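GH26C (Muricauda sp. MAR_2010_75, PDB 6Q78) probably hydrolyses internal beta-1,4-mannosidic linkages of mannans, as a family 26 glycoside hydrolase classed as an endo-beta-mannanase. Local coordinates at residues T370-N375 against T379-V384. Numbering follows the deposited sequence.
Sequences TMFWYN and TYCTPV
At the C-terminal end of a TIM-barrel strand, 369-372, the chain runs out through Phe372 and Asn375 and turns back so that 379-384 packs against it in a beta-alpha loop. Asn375 OD1 accepts two backbone N-H groups: Thr382 N at 3.1 Å lies in the carbonyl plane on a lone pair, with a nearly straight N-H...O angle of 169°, whereas Cys381 N, 2.8 Å from OD1, is tilted from that plane. ND2 of the same amide donates to Thr382 O at 2.9 Å and to Thr382 OG1, both tilted from the amide plane, and also to Asp101; Thr382 OG1 is further bonded to Gln85 of the neighbouring strand 81-86. Replacing Asn375 by alanine removes the amide, and is likely to leave the N-H groups of Cys381 and Thr382 without their shared acceptor and Thr382 O without this donor. A water links Tyr374 O (2.6 Å) to Thr379 O. Just after the strand, the Trp373 side chain lies about 3 Å from a Tris molecule, probably from the crystallisation liquor, which may mark a pocket. Phe393 and Leu356 of flanking helices touch Phe372. Thr382 CG2 makes a CH-pi contact over one face of the Phe372 ring, 3.8 Å from the centroid and 23° off the normal, while Cys381 SG makes an oblique sulfur-aromatic contact with that ring and comes within 3.0 Å of Trp373 O.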
# COMPACT_ATOMS: atom_id res chain seq x y z
N THR A 370 4.19 -5.20 -5.74
CA THR A 370 3.95 -5.85 -4.48
C THR A 370 4.86 -5.23 -3.43
O THR A 370 5.88 -4.64 -3.76
CB THR A 370 4.08 -7.37 -4.58
OG1 THR A 370 3.63 -7.94 -3.34
CG2 THR A 370 5.51 -7.75 -4.83
N MET A 371 4.46 -5.33 -2.17
CA MET A 371 5.23 -4.72 -1.09
C MET A 371 5.31 -5.64 0.12
O MET A 371 4.30 -6.17 0.59
CB MET A 371 4.58 -3.39 -0.67
CG MET A 371 5.47 -2.52 0.27
SD MET A 371 4.52 -1.21 1.05
CE MET A 371 3.57 -2.13 2.28
N PHE A 372 6.53 -5.78 0.63
CA PHE A 372 6.78 -6.47 1.89
C PHE A 372 6.54 -5.52 3.06
O PHE A 372 6.73 -4.30 2.96
CB PHE A 372 8.26 -6.88 1.91
CG PHE A 372 8.58 -7.97 0.91
CD1 PHE A 372 8.19 -9.28 1.16
CD2 PHE A 372 9.27 -7.70 -0.27
CE1 PHE A 372 8.47 -10.30 0.25
CE2 PHE A 372 9.56 -8.73 -1.17
CZ PHE A 372 9.15 -10.02 -0.91
N TRP A 373 6.10 -6.09 4.19
CA TRP A 373 6.06 -5.30 5.41
C TRP A 373 7.49 -5.00 5.88
O TRP A 373 8.47 -5.45 5.29
CB TRP A 373 5.19 -5.98 6.48
CG TRP A 373 4.67 -5.01 7.49
CD1 TRP A 373 4.89 -5.04 8.84
CD2 TRP A 373 3.85 -3.84 7.25
NE1 TRP A 373 4.28 -3.97 9.45
CE2 TRP A 373 3.63 -3.22 8.50
CE3 TRP A 373 3.28 -3.28 6.10
CZ2 TRP A 373 2.87 -2.05 8.64
CZ3 TRP A 373 2.52 -2.11 6.24
CH2 TRP A 373 2.34 -1.51 7.51
N TYR A 374 7.62 -4.21 6.94
CA TYR A 374 8.95 -3.77 7.36
C TYR A 374 9.73 -4.90 8.05
O TYR A 374 9.17 -5.86 8.61
CB TYR A 374 8.92 -2.50 8.21
CG TYR A 374 7.98 -2.41 9.39
CD1 TYR A 374 8.08 -3.27 10.48
CD2 TYR A 374 7.00 -1.42 9.42
CE1 TYR A 374 7.22 -3.14 11.59
CE2 TYR A 374 6.15 -1.29 10.51
CZ TYR A 374 6.27 -2.13 11.57
OH TYR A 374 5.41 -1.99 12.66
N ASN A 375 11.05 -4.74 8.04
CA ASN A 375 11.93 -5.49 8.94
C ASN A 375 12.10 -4.70 10.22
O ASN A 375 12.16 -3.47 10.18
CB ASN A 375 13.32 -5.63 8.29
CG ASN A 375 13.35 -6.58 7.09
OD1 ASN A 375 12.43 -7.37 6.85
ND2 ASN A 375 14.44 -6.50 6.33
N THR A 379 13.06 -9.54 13.65
CA THR A 379 12.07 -10.13 12.76
C THR A 379 12.23 -9.54 11.38
O THR A 379 12.25 -8.32 11.23
CB THR A 379 10.66 -9.86 13.30
OG1 THR A 379 10.55 -10.47 14.60
CG2 THR A 379 9.62 -10.48 12.39
N TYR A 380 12.33 -10.39 10.38
CA TYR A 380 12.56 -9.88 9.03
C TYR A 380 11.66 -10.62 8.06
O TYR A 380 11.39 -11.81 8.21
CB TYR A 380 14.04 -10.03 8.59
CG TYR A 380 14.60 -11.46 8.46
CD1 TYR A 380 15.04 -12.17 9.56
CD2 TYR A 380 14.71 -12.07 7.20
CE1 TYR A 380 15.58 -13.45 9.44
CE2 TYR A 380 15.26 -13.37 7.07
CZ TYR A 380 15.69 -14.05 8.20
OH TYR A 380 16.26 -15.32 8.11
N CYS A 381 11.22 -9.89 7.04
CA CYS A 381 10.59 -10.56 5.92
C CYS A 381 11.32 -10.35 4.61
O CYS A 381 10.91 -10.90 3.59
CB CYS A 381 9.10 -10.20 5.79
SG CYS A 381 8.79 -8.48 5.33
N THR A 382 12.39 -9.54 4.61
CA THR A 382 13.36 -9.61 3.52
C THR A 382 14.73 -9.77 4.17
O THR A 382 15.02 -9.15 5.20
CB THR A 382 13.34 -8.34 2.63
OG1 THR A 382 13.66 -7.18 3.41
CG2 THR A 382 11.99 -8.18 1.91
N PRO A 383 15.59 -10.62 3.60
CA PRO A 383 16.85 -10.96 4.28
C PRO A 383 17.94 -9.94 4.00
O PRO A 383 17.85 -9.12 3.07
CB PRO A 383 17.23 -12.31 3.65
CG PRO A 383 16.69 -12.20 2.24
CD PRO A 383 15.33 -11.49 2.44
N VAL A 384 18.97 -9.99 4.84
CA VAL A 384 20.22 -9.28 4.57
C VAL A 384 21.29 -10.36 4.47
O VAL A 384 21.04 -11.53 4.82
CB VAL A 384 20.53 -8.22 5.64
CG1 VAL A 384 19.43 -7.12 5.66
CG2 VAL A 384 20.76 -8.84 6.99
O HOH W 1 9.26 -7.41 10.70